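Local coordinates for protein metagenomic carboxyl esterase MGS0156 (Uncultured organism, PDB 5D8M) that probably hydrolyses carboxylic ester bonds, as expected of a carboxyl esterase built on an alpha/beta-hydrolase fold, at residues 65-70 and 292-297; 86-91 and 148-153; 102-107 and 304-309; 127-132 and 211-216. One frame throughout, in Å; residues are numbered along the deposited sequence.

How the interactions relate
Counting from the N terminus, segment 65-70 opens interaction 1, which closes at the end of strand 290-293 and the loop after it, tying the loop before strand 87-92 to that strand end. Interaction 2 is nested inside, pairing strands 87-92 and 151-157 of the same parallel sheet. Interaction 3 runs from 102-107 to 304-309, joining the loops after strands 87-92 and 290-293, and crosses interactions 1 and 2. Interaction 4 ties the loop before helix 132-143 (127-132) to the disulfide-bearing loop after helix 199-207 (211-216); it crosses interaction 2 but is nested in interactions 1 and 3. Leu-91 packs on Leu-106 where interactions 2 and 3 meet, and Glu-102 touches Ser-212 between 3 and 4.

Interaction 1: residues 65-70 and 292-297; sequences WRLAGE and LGYPNA
Trp-65 opens the contact with both its backbone and its ring. Its N-H reaches the carbonyl of Tyr-294 in a nearly straight bond, Trp-65 N to Tyr-294 O 2.9 Å at 162°, received in the plane of that carbonyl. The reverse link runs through a water, which donates to Trp-65 O (2.8 Å) and accepts from Tyr-294 N (3.0 Å), so the two backbones are held together without becoming a regular strand pair. With CG anti to its carbonyl carbon (chi1 -73°), the indole lies over the side chain of Asn-296: the amide carbon CG sits 3.0 Å above the ring plane, toward the rim, with the amide tilted 39° against it. A flat amide suits this place, because it packs on an aromatic face while its ND2 bonds to the backbone O of Asp-61; the indole NE1 for its part bonds to Phe-251 O, and the Phe-251 ring also stacks on Trp-65. Further along, Leu-67 turns its branched end onto the phenol of Tyr-294. Its methyl CD2 stands over one ring face, 3.9 Å from the centroid, a CH-pi contact that asks for just such an apolar tip. The chain then reverses in a type II turn, Leu-67 to Glu-70, with Gly-69 at positive phi, and Glu-70 OE1 meets Arg-38 of helix 34-48 in a salt bridge. The contact thus fastens a long connecting loop onto the end of strand 290-293, in the region after a late sheet strand where alpha/beta hydrolases usually carry the catalytic histidine.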
loop_
_atom_site.group_PDB
_atom_site.type_symbol
_atom_site.label_atom_id
_atom_site.label_comp_id
_atom_site.label_asym_id
_atom_site.label_seq_id
_atom_site.Cartn_x
_atom_site.Cartn_y
_atom_site.Cartn_z
ATOM N N TRP A 65 5.120 5.277 13.833
ATOM C CA TRP A 65 5.904 4.603 14.869
ATOM C C TRP A 65 7.341 5.057 14.815
ATOM O O TRP A 65 7.882 5.278 13.732
ATOM C CB TRP A 65 5.856 3.082 14.709
ATOM C CG TRP A 65 4.551 2.483 15.087
ATOM C CD1 TRP A 65 3.551 2.091 14.240
ATOM C CD2 TRP A 65 4.089 2.211 16.411
ATOM N NE1 TRP A 65 2.498 1.579 14.960
ATOM C CE2 TRP A 65 2.798 1.651 16.296
ATOM C CE3 TRP A 65 4.639 2.385 17.689
ATOM C CZ2 TRP A 65 2.053 1.255 17.403
ATOM C CZ3 TRP A 65 3.889 1.991 18.796
ATOM C CH2 TRP A 65 2.608 1.434 18.642
ATOM N N ARG A 66 7.947 5.186 15.991
ATOM C CA ARG A 66 9.360 5.498 16.100
ATOM C C ARG A 66 10.176 4.229 16.261
ATOM O O ARG A 66 10.465 3.838 17.379
ATOM C CB ARG A 66 9.629 6.402 17.309
ATOM C CG ARG A 66 8.933 7.739 17.278
ATOM C CD ARG A 66 8.914 8.386 18.663
ATOM N NE ARG A 66 7.988 7.703 19.563
ATOM C CZ ARG A 66 7.758 8.061 20.824
ATOM N NH1 ARG A 66 8.388 9.106 21.346
ATOM N NH2 ARG A 66 6.888 7.380 21.565
ATOM N N LEU A 67 10.559 3.600 15.156
ATOM C CA LEU A 67 11.456 2.457 15.203
ATOM C C LEU A 67 12.867 2.966 15.440
ATOM O O LEU A 67 13.117 4.161 15.324
ATOM C CB LEU A 67 11.376 1.623 13.913
ATOM C CG LEU A 67 10.433 0.402 14.000
ATOM C CD1 LEU A 67 8.976 0.832 14.072
ATOM C CD2 LEU A 67 10.664 -0.594 12.870
ATOM N N ALA A 68 13.782 2.064 15.779
ATOM C CA ALA A 68 15.153 2.452 16.119
ATOM C C ALA A 68 15.896 3.023 14.914
ATOM O O ALA A 68 15.573 2.721 13.760
ATOM C CB ALA A 68 15.930 1.246 16.705
ATOM N N GLY A 69 16.895 3.849 15.191
ATOM C CA GLY A 69 17.755 4.382 14.151
ATOM C C GLY A 69 17.151 5.503 13.319
ATOM O O GLY A 69 17.753 5.920 12.340
ATOM N N GLU A 70 15.979 6.007 13.692
ATOM C CA GLU A 70 15.344 7.003 12.841
ATOM C C GLU A 70 16.172 8.296 12.754
ATOM O O GLU A 70 16.531 8.879 13.768
ATOM C CB GLU A 70 13.930 7.315 13.327
ATOM C CG GLU A 70 13.135 8.165 12.324
ATOM C CD GLU A 70 11.747 8.496 12.815
ATOM O OE1 GLU A 70 11.464 9.687 13.035
ATOM O OE2 GLU A 70 10.928 7.572 12.973
ATOM N N LEU A 292 9.786 5.213 3.991
ATOM C CA LEU A 292 9.199 6.433 4.484
ATOM C C LEU A 292 8.764 6.277 5.940
ATOM O O LEU A 292 8.691 7.262 6.661
ATOM C CB LEU A 292 7.992 6.852 3.626
ATOM C CG LEU A 292 8.257 7.121 2.156
ATOM C CD1 LEU A 292 6.946 7.505 1.484
ATOM C CD2 LEU A 292 9.311 8.207 2.008
ATOM N N GLY A 293 8.457 5.056 6.371
ATOM C CA GLY A 293 8.078 4.855 7.754
ATOM C C GLY A 293 6.958 3.877 7.996
ATOM O O GLY A 293 6.609 3.033 7.144
ATOM N N TYR A 294 6.401 3.982 9.193
ATOM C CA TYR A 294 5.462 2.986 9.697
ATOM C C TYR A 294 4.208 3.648 10.275
ATOM O O TYR A 294 4.171 3.958 11.454
ATOM C CB TYR A 294 6.135 2.108 10.767
ATOM C CG TYR A 294 7.387 1.376 10.291
ATOM C CD1 TYR A 294 8.634 2.008 10.307
ATOM C CD2 TYR A 294 7.318 0.065 9.808
ATOM C CE1 TYR A 294 9.775 1.361 9.873
ATOM C CE2 TYR A 294 8.483 -0.603 9.366
ATOM C CZ TYR A 294 9.694 0.058 9.406
ATOM O OH TYR A 294 10.843 -0.553 8.992
ATOM N N PRO A 295 3.188 3.873 9.430
ATOM C CA PRO A 295 1.912 4.408 9.913
ATOM C C PRO A 295 1.340 3.572 11.033
ATOM O O PRO A 295 1.304 2.359 10.916
ATOM C CB PRO A 295 1.008 4.330 8.691
ATOM C CG PRO A 295 1.962 4.393 7.520
ATOM C CD PRO A 295 3.165 3.611 7.974
ATOM N N ASN A 296 0.911 4.232 12.099
ATOM C CA ASN A 296 0.280 3.587 13.237
ATOM C C ASN A 296 -1.198 3.334 12.934
ATOM O O ASN A 296 -2.074 4.112 13.305
ATOM C CB ASN A 296 0.439 4.464 14.498
ATOM C CG ASN A 296 0.077 3.726 15.769
ATOM O OD1 ASN A 296 -0.505 2.618 15.726
ATOM N ND2 ASN A 296 0.391 4.339 16.917
ATOM N N ALA A 297 -1.467 2.231 12.254
ATOM C CA ALA A 297 -2.759 2.007 11.645
ATOM C C ALA A 297 -2.798 0.554 11.199
ATOM O O ALA A 297 -1.738 -0.009 10.873
ATOM C CB ALA A 297 -2.953 2.971 10.416
HETATM O O HOH W 1 8.026 5.709 10.991
#

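Interaction 2: residues 86-91 and 148-153; sequences GIRLVL and ENDTIV
The close-fitting part of this pairing is the backbone, where strands 87-91 and 151-153 run parallel with a 30° twist. Arg-88 bonds in both directions: its N donates to Thr-151 O (2.8 Å) and its O accepts from Val-153 N (2.9 Å), the latter nearly along the C=O axis. Gly-86 O, taking Thr-151 N at 2.8 Å, and Val-90 N, giving to Val-153 O at 2.9 Å, extend the pattern at either end. Ile-87 CG2 crosses obliquely to Val-153 CG2 at 3.8 Å, and Leu-89 lies alongside Val-153. Beta-branched Ile-87 and Val-153 suit an extended strand, and with Leu-89 they give helix 324-338 an apolar surface. On the other face Val-90 CG2 meets Ile-152 CG2.

The strand beginnings are polar and partly exposed, with slack only at the exposed turn residue Asn-149, which barely touches 86-91. Arg-88 goes out anti to its backbone N and bends at chi3 (-59°), so that NE donates to Asp-150 OD2 at 2.7 Å, the core of a salt bridge; that oxygen lies in the guanidinium plane but is met from above its own carboxylate plane. NH2 adds a weak bond to it, and NH1 turns to Thr-122. Asp-150 is partly exposed, where a charge is readily accommodated. Such parallel pairing of neighbouring strands belongs to an alpha/beta-hydrolase sheet, in which the strand corresponding to 151-157 generally leads into the nucleophile elbow.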
loop_
_atom_site.group_PDB
_atom_site.type_symbol
_atom_site.label_atom_id
_atom_site.label_comp_id
_atom_site.label_asym_id
_atom_site.label_seq_id
_atom_site.Cartn_x
_atom_site.Cartn_y
_atom_site.Cartn_z
ATOM N N GLY A 86 2.668 19.538 -11.654
ATOM C CA GLY A 86 1.945 18.694 -12.597
ATOM C C GLY A 86 2.006 17.202 -12.250
ATOM O O GLY A 86 1.976 16.349 -13.134
ATOM N N ILE A 87 2.100 16.886 -10.966
ATOM C CA ILE A 87 2.135 15.490 -10.528
ATOM C C ILE A 87 0.713 14.942 -10.452
ATOM O O ILE A 87 -0.189 15.629 -9.992
ATOM C CB ILE A 87 2.850 15.343 -9.159
ATOM C CG1 ILE A 87 4.342 15.600 -9.347
ATOM C CG2 ILE A 87 2.596 13.951 -8.518
ATOM C CD1 ILE A 87 5.148 15.525 -8.074
ATOM N N ARG A 88 0.527 13.722 -10.943
ATOM C CA ARG A 88 -0.718 12.999 -10.788
ATOM C C ARG A 88 -0.477 11.723 -9.993
ATOM O O ARG A 88 0.371 10.915 -10.345
ATOM C CB ARG A 88 -1.343 12.655 -12.147
ATOM C CG ARG A 88 -2.585 11.769 -12.016
ATOM C CD ARG A 88 -3.202 11.512 -13.390
ATOM N NE ARG A 88 -3.578 12.752 -14.061
ATOM C CZ ARG A 88 -4.731 13.381 -13.884
ATOM N NH1 ARG A 88 -5.653 12.894 -13.065
ATOM N NH2 ARG A 88 -4.961 14.499 -14.525
ATOM N N LEU A 89 -1.223 11.578 -8.907
ATOM C CA LEU A 89 -1.216 10.382 -8.098
ATOM C C LEU A 89 -2.190 9.376 -8.725
ATOM O O LEU A 89 -3.386 9.643 -8.848
ATOM C CB LEU A 89 -1.617 10.708 -6.656
ATOM C CG LEU A 89 -0.893 11.888 -6.002
ATOM C CD1 LEU A 89 -1.492 12.170 -4.610
ATOM C CD2 LEU A 89 0.612 11.629 -5.913
ATOM N N VAL A 90 -1.645 8.258 -9.176
ATOM C CA VAL A 90 -2.434 7.166 -9.703
ATOM C C VAL A 90 -2.606 6.132 -8.595
ATOM O O VAL A 90 -1.655 5.453 -8.207
ATOM C CB VAL A 90 -1.771 6.546 -10.942
ATOM C CG1 VAL A 90 -2.677 5.467 -11.520
ATOM C CG2 VAL A 90 -1.503 7.664 -11.990
ATOM N N LEU A 91 -3.827 6.048 -8.092
ATOM C CA LEU A 91 -4.189 5.229 -6.950
ATOM C C LEU A 91 -4.596 3.828 -7.402
ATOM O O LEU A 91 -5.479 3.686 -8.209
ATOM C CB LEU A 91 -5.338 5.875 -6.183
ATOM C CG LEU A 91 -5.190 7.356 -5.842
ATOM C CD1 LEU A 91 -6.515 7.957 -5.278
ATOM C CD2 LEU A 91 -4.048 7.523 -4.851
ATOM N N GLU A 148 -0.045 13.369 -21.292
ATOM C CA GLU A 148 1.382 13.111 -21.483
ATOM C C GLU A 148 2.305 13.941 -20.601
ATOM O O GLU A 148 3.373 13.469 -20.221
ATOM C CB GLU A 148 1.761 13.347 -22.947
ATOM C CG GLU A 148 1.728 12.096 -23.798
ATOM C CD GLU A 148 2.044 12.381 -25.258
ATOM O OE1 GLU A 148 1.902 13.550 -25.689
ATOM O OE2 GLU A 148 2.439 11.436 -25.974
ATOM N N ASN A 149 1.898 15.162 -20.275
ATOM C CA ASN A 149 2.745 16.071 -19.503
ATOM C C ASN A 149 2.693 15.860 -17.984
ATOM O O ASN A 149 3.466 16.483 -17.241
ATOM C CB ASN A 149 2.377 17.514 -19.819
ATOM C CG ASN A 149 2.790 17.917 -21.223
ATOM O OD1 ASN A 149 3.795 17.431 -21.744
ATOM N ND2 ASN A 149 2.015 18.805 -21.844
ATOM N N ASP A 150 1.788 14.993 -17.529
ATOM C CA ASP A 150 1.664 14.720 -16.104
ATOM C C ASP A 150 2.844 13.903 -15.625
ATOM O O ASP A 150 3.321 13.017 -16.330
ATOM C CB ASP A 150 0.368 13.967 -15.784
ATOM C CG ASP A 150 -0.860 14.871 -15.763
ATOM O OD1 ASP A 150 -0.714 16.105 -15.857
ATOM O OD2 ASP A 150 -1.978 14.332 -15.601
ATOM N N THR A 151 3.312 14.192 -14.425
ATOM C CA THR A 151 4.293 13.319 -13.803
ATOM C C THR A 151 3.571 12.229 -12.998
ATOM O O THR A 151 2.846 12.511 -12.040
ATOM C CB THR A 151 5.273 14.123 -12.931
ATOM O OG1 THR A 151 5.957 15.072 -13.760
ATOM C CG2 THR A 151 6.297 13.202 -12.323
ATOM N N ILE A 152 3.744 10.983 -13.428
ATOM C CA ILE A 152 2.981 9.868 -12.887
ATOM C C ILE A 152 3.616 9.302 -11.612
ATOM O O ILE A 152 4.767 8.846 -11.623
ATOM C CB ILE A 152 2.843 8.747 -13.934
ATOM C CG1 ILE A 152 2.079 9.272 -15.152
ATOM C CG2 ILE A 152 2.162 7.531 -13.329
ATOM C CD1 ILE A 152 0.650 9.750 -14.826
ATOM N N VAL A 153 2.868 9.378 -10.511
ATOM C CA VAL A 153 3.294 8.796 -9.247
ATOM C C VAL A 153 2.235 7.806 -8.764
ATOM O O VAL A 153 1.153 8.206 -8.347
ATOM C CB VAL A 153 3.539 9.888 -8.178
ATOM C CG1 VAL A 153 3.840 9.240 -6.795
ATOM C CG2 VAL A 153 4.681 10.801 -8.619
#

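Interaction 3: residues 102-107 and 304-309; sequences ESSLLF and MPFSKK
Two loops that follow strands 87-92 and 290-293 of the alpha/beta-hydrolase sheet meet here, and Ser-104, Met-304 and Pro-305 carry most of the contact. Ser-104 works through both atoms of its short side chain. Its OG, anti to the backbone N (chi1 -177°), donates to Pro-305 O at 2.8 Å, approaching from well above the carbonyl plane; its CB stands over the centre of the Phe-306 ring, 3.6 Å from the centroid, in a CH-pi contact. A serine fits because it is small enough to bring its CB close over the ring yet supplies a donor for a buried carbonyl. That carbonyl is gripped twice, since a water bridges Pro-305 O and Ser-103 O.

Met-304, present as selenomethionine, is bent at chi2 and chi3, which curls its end back over 102-107. Its flexible, apolar chain can fill the irregular surface between backbone and side chains, packing also on His-157. Pro-305 lies against the other loop through its ring, CD resting 3.4 Å from Leu-105 O. The proline has no N-H to satisfy in this buried place and offers a compact ring, while Asn-320 grips Met-304 O and Phe-306 N. At the tip of the curled chain, Met-304 CE comes to 3.3 Å from Ser-104 OG.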
loop_
_atom_site.group_PDB
_atom_site.type_symbol
_atom_site.label_atom_id
_atom_site.label_comp_id
_atom_site.label_asym_id
_atom_site.label_seq_id
_atom_site.Cartn_x
_atom_site.Cartn_y
_atom_site.Cartn_z
ATOM N N GLU A 102 -18.893 -0.025 -3.039
ATOM C CA GLU A 102 -20.051 0.744 -2.559
ATOM C C GLU A 102 -19.814 1.371 -1.186
ATOM O O GLU A 102 -20.445 2.368 -0.828
ATOM C CB GLU A 102 -21.292 -0.145 -2.497
ATOM C CG GLU A 102 -21.892 -0.452 -3.843
ATOM C CD GLU A 102 -22.645 0.727 -4.423
ATOM O OE1 GLU A 102 -22.272 1.183 -5.525
ATOM O OE2 GLU A 102 -23.620 1.187 -3.781
ATOM N N SER A 103 -18.909 0.766 -0.421
ATOM C CA SER A 103 -18.617 1.186 0.943
ATOM C C SER A 103 -17.295 1.934 1.033
ATOM O O SER A 103 -17.095 2.746 1.937
ATOM C CB SER A 103 -18.566 -0.036 1.885
ATOM O OG SER A 103 -19.684 -0.871 1.683
ATOM N N SER A 104 -16.369 1.644 0.122
ATOM C CA SER A 104 -15.013 2.183 0.264
ATOM C C SER A 104 -14.266 2.282 -1.046
ATOM O O SER A 104 -14.229 1.317 -1.796
ATOM C CB SER A 104 -14.200 1.301 1.230
ATOM O OG SER A 104 -12.899 1.840 1.444
ATOM N N LEU A 105 -13.671 3.445 -1.307
ATOM C CA LEU A 105 -12.771 3.645 -2.430
ATOM C C LEU A 105 -11.440 4.135 -1.894
ATOM O O LEU A 105 -11.423 4.959 -0.979
ATOM C CB LEU A 105 -13.338 4.674 -3.422
ATOM C CG LEU A 105 -14.661 4.294 -4.064
ATOM C CD1 LEU A 105 -15.216 5.483 -4.876
ATOM C CD2 LEU A 105 -14.442 3.043 -4.955
ATOM N N LEU A 106 -10.347 3.653 -2.489
ATOM C CA LEU A 106 -8.998 3.920 -2.005
ATOM C C LEU A 106 -8.745 5.420 -1.779
ATOM O O LEU A 106 -8.959 6.230 -2.674
ATOM C CB LEU A 106 -7.966 3.357 -2.989
ATOM C CG LEU A 106 -6.493 3.517 -2.569
ATOM C CD1 LEU A 106 -6.205 2.733 -1.346
ATOM C CD2 LEU A 106 -5.541 3.110 -3.698
ATOM N N PHE A 107 -8.310 5.773 -0.569
ATOM C CA PHE A 107 -7.967 7.156 -0.217
ATOM C C PHE A 107 -9.059 8.163 -0.529
ATOM O O PHE A 107 -8.781 9.333 -0.807
ATOM C CB PHE A 107 -6.656 7.572 -0.912
ATOM C CG PHE A 107 -5.418 7.127 -0.159
ATOM C CD1 PHE A 107 -5.158 7.629 1.103
ATOM C CD2 PHE A 107 -4.533 6.210 -0.706
ATOM C CE1 PHE A 107 -4.054 7.219 1.824
ATOM C CE2 PHE A 107 -3.410 5.791 -0.011
ATOM C CZ PHE A 107 -3.154 6.302 1.249
HETATM N N MSE A 304 -8.042 2.820 3.252
HETATM C CA MSE A 304 -9.406 2.554 2.792
HETATM C C MSE A 304 -10.416 3.052 3.810
HETATM O O MSE A 304 -10.607 2.403 4.847
HETATM C CB MSE A 304 -9.626 1.039 2.558
HETATM C CG MSE A 304 -8.871 0.475 1.367
HETATM SE SE MSE A 304 -9.840 0.774 -0.288
HETATM C CE MSE A 304 -11.275 -0.536 -0.112
ATOM N N PRO A 305 -11.081 4.184 3.517
ATOM C CA PRO A 305 -12.099 4.712 4.418
ATOM C C PRO A 305 -13.410 3.917 4.342
ATOM O O PRO A 305 -13.912 3.652 3.250
ATOM C CB PRO A 305 -12.312 6.148 3.908
ATOM C CG PRO A 305 -11.980 6.070 2.428
ATOM C CD PRO A 305 -10.872 5.048 2.332
ATOM N N PHE A 306 -13.950 3.555 5.504
ATOM C CA PHE A 306 -15.280 2.976 5.612
ATOM C C PHE A 306 -16.094 3.881 6.533
ATOM O O PHE A 306 -15.732 4.057 7.696
ATOM C CB PHE A 306 -15.236 1.548 6.194
ATOM C CG PHE A 306 -14.647 0.518 5.275
ATOM C CD1 PHE A 306 -13.282 0.359 5.176
ATOM C CD2 PHE A 306 -15.477 -0.322 4.533
ATOM C CE1 PHE A 306 -12.740 -0.597 4.324
ATOM C CE2 PHE A 306 -14.943 -1.282 3.691
ATOM C CZ PHE A 306 -13.568 -1.404 3.578
ATOM N N SER A 307 -17.195 4.440 6.055
ATOM C CA SER A 307 -17.974 5.322 6.929
ATOM C C SER A 307 -19.494 5.149 6.851
ATOM O O SER A 307 -20.231 5.746 7.643
ATOM C CB SER A 307 -17.607 6.777 6.634
ATOM O OG SER A 307 -17.291 6.952 5.263
ATOM N N LYS A 308 -19.957 4.331 5.909
ATOM C CA LYS A 308 -21.389 4.089 5.717
ATOM C C LYS A 308 -22.036 3.481 6.963
ATOM O O LYS A 308 -21.691 2.380 7.388
ATOM C CB LYS A 308 -21.624 3.173 4.509
ATOM N N LYS A 309 -22.975 4.208 7.550
ATOM C CA LYS A 309 -23.631 3.743 8.753
ATOM C C LYS A 309 -25.139 3.795 8.550
ATOM O O LYS A 309 -25.661 4.773 8.010
ATOM C CB LYS A 309 -23.206 4.585 9.960
HETATM O O HOH W 2 -15.891 5.295 2.489
HETATM O O HOH W 3 -18.421 2.785 4.307
#

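Interaction 4: residues 127-132 and 211-216; sequences GGRWGS and SSCPPG
The guanidinium of Arg-129 has Pro-215 CA over one face, 3.3 Å above its plane, and the carbonyl oxygen of Cys-213 near its edge. The indole of Trp-130 has Gly-127 CA beneath part of one face, 3.4 Å from the plane, with a water farther out on the same face; Pro-215 O lies at its edge, practically in the ring plane, and takes a bond from NE1 at 3.0 Å. Gly-127, lacking a side chain, can come this close under the ring. Arg-129 bends at chi3 (-81°) so that NE reaches Pro-214 O at 3.2 Å and NH1 reaches Cys-213 O at 3.0 Å, while NH2 bonds to Met-208 O and Ala-205 O. The proline-rich segment 211-216 has few N-H groups to give, so a donor with several, such as arginine, suits its row of carbonyls.

Gly-127 to Trp-130 form a type I turn, leading to Gly-131 at the N-cap of helix 132-143 of the alpha/beta-hydrolase fold. In the other segment, Cys-213 is tied by its disulfide to Cys-99, and its SG lies 3.5 Å from Arg-129 NE. A water joins Arg-129 N to Pro-214 O, and Pro-214 CG presses on Trp-130 CZ2 at 3.3 Å.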
loop_
_atom_site.group_PDB
_atom_site.type_symbol
_atom_site.label_atom_id
_atom_site.label_comp_id
_atom_site.label_asym_id
_atom_site.label_seq_id
_atom_site.Cartn_x
_atom_site.Cartn_y
_atom_site.Cartn_z
ATOM N N GLY A 127 -9.359 -5.642 -10.811
ATOM C CA GLY A 127 -10.176 -6.775 -10.440
ATOM C C GLY A 127 -9.885 -7.124 -8.993
ATOM O O GLY A 127 -8.745 -7.447 -8.635
ATOM N N GLY A 128 -10.905 -7.036 -8.148
ATOM C CA GLY A 128 -10.746 -7.398 -6.751
ATOM C C GLY A 128 -10.411 -8.874 -6.562
ATOM O O GLY A 128 -9.799 -9.251 -5.558
ATOM N N ARG A 129 -10.822 -9.709 -7.518
ATOM C CA ARG A 129 -10.573 -11.138 -7.436
ATOM C C ARG A 129 -9.698 -11.676 -8.581
ATOM O O ARG A 129 -9.721 -12.871 -8.882
ATOM C CB ARG A 129 -11.916 -11.873 -7.397
ATOM C CG ARG A 129 -12.799 -11.416 -6.232
ATOM C CD ARG A 129 -13.957 -12.362 -6.027
ATOM N NE ARG A 129 -15.062 -12.108 -6.948
ATOM C CZ ARG A 129 -16.182 -12.820 -6.963
ATOM N NH1 ARG A 129 -17.155 -12.528 -7.815
ATOM N NH2 ARG A 129 -16.327 -13.837 -6.135
ATOM N N TRP A 130 -8.914 -10.800 -9.203
ATOM C CA TRP A 130 -8.110 -11.168 -10.372
ATOM C C TRP A 130 -6.615 -11.197 -10.050
ATOM O O TRP A 130 -6.186 -10.518 -9.140
ATOM C CB TRP A 130 -8.360 -10.180 -11.509
ATOM C CG TRP A 130 -9.719 -10.352 -12.162
ATOM C CD1 TRP A 130 -10.628 -11.346 -11.935
ATOM C CD2 TRP A 130 -10.288 -9.510 -13.169
ATOM N NE1 TRP A 130 -11.736 -11.173 -12.744
ATOM C CE2 TRP A 130 -11.545 -10.049 -13.509
ATOM C CE3 TRP A 130 -9.862 -8.347 -13.806
ATOM C CZ2 TRP A 130 -12.378 -9.462 -14.461
ATOM C CZ3 TRP A 130 -10.697 -7.762 -14.751
ATOM C CH2 TRP A 130 -11.928 -8.326 -15.077
ATOM N N GLY A 131 -5.827 -11.941 -10.833
ATOM C CA GLY A 131 -4.398 -12.058 -10.598
ATOM C C GLY A 131 -3.653 -10.793 -11.009
ATOM O O GLY A 131 -4.204 -9.913 -11.677
ATOM N N SER A 132 -2.393 -10.698 -10.602
ATOM C CA SER A 132 -1.590 -9.515 -10.890
ATOM C C SER A 132 -1.348 -9.270 -12.392
ATOM O O SER A 132 -1.331 -8.130 -12.811
ATOM C CB SER A 132 -0.256 -9.615 -10.164
ATOM O OG SER A 132 -0.456 -9.376 -8.785
ATOM N N SER A 211 -22.275 -8.665 -7.021
ATOM C CA SER A 211 -22.750 -7.634 -7.940
ATOM C C SER A 211 -21.740 -6.490 -8.118
ATOM O O SER A 211 -21.941 -5.615 -8.960
ATOM C CB SER A 211 -24.095 -7.075 -7.452
ATOM O OG SER A 211 -23.954 -6.484 -6.172
ATOM N N SER A 212 -20.656 -6.503 -7.346
ATOM C CA SER A 212 -19.673 -5.422 -7.423
ATOM C C SER A 212 -18.294 -5.842 -7.935
ATOM O O SER A 212 -17.443 -4.992 -8.151
ATOM C CB SER A 212 -19.509 -4.758 -6.059
ATOM O OG SER A 212 -20.586 -3.855 -5.826
ATOM N N CYS A 213 -18.058 -7.132 -8.124
ATOM C CA CYS A 213 -16.765 -7.554 -8.678
ATOM C C CYS A 213 -16.918 -8.877 -9.419
ATOM O O CYS A 213 -17.620 -9.782 -8.969
ATOM C CB CYS A 213 -15.682 -7.636 -7.567
ATOM S SG CYS A 213 -16.052 -8.784 -6.217
ATOM N N PRO A 214 -16.297 -8.979 -10.599
ATOM C CA PRO A 214 -16.401 -10.207 -11.392
ATOM C C PRO A 214 -15.593 -11.315 -10.708
ATOM O O PRO A 214 -14.679 -10.997 -9.967
ATOM C CB PRO A 214 -15.780 -9.811 -12.749
ATOM C CG PRO A 214 -14.813 -8.721 -12.383
ATOM C CD PRO A 214 -15.442 -7.964 -11.238
ATOM N N PRO A 215 -15.929 -12.585 -10.952
ATOM C CA PRO A 215 -15.161 -13.704 -10.394
ATOM C C PRO A 215 -13.773 -13.855 -11.016
ATOM O O PRO A 215 -13.557 -13.455 -12.168
ATOM C CB PRO A 215 -16.015 -14.917 -10.736
ATOM C CG PRO A 215 -16.774 -14.495 -11.979
ATOM C CD PRO A 215 -17.050 -13.036 -11.804
ATOM N N GLY A 216 -12.867 -14.475 -10.272
ATOM C CA GLY A 216 -11.587 -14.891 -10.809
ATOM C C GLY A 216 -11.630 -16.333 -11.279
ATOM O O GLY A 216 -12.635 -17.035 -11.101
HETATM O O HOH W 4 -12.679 -9.084 -9.507
#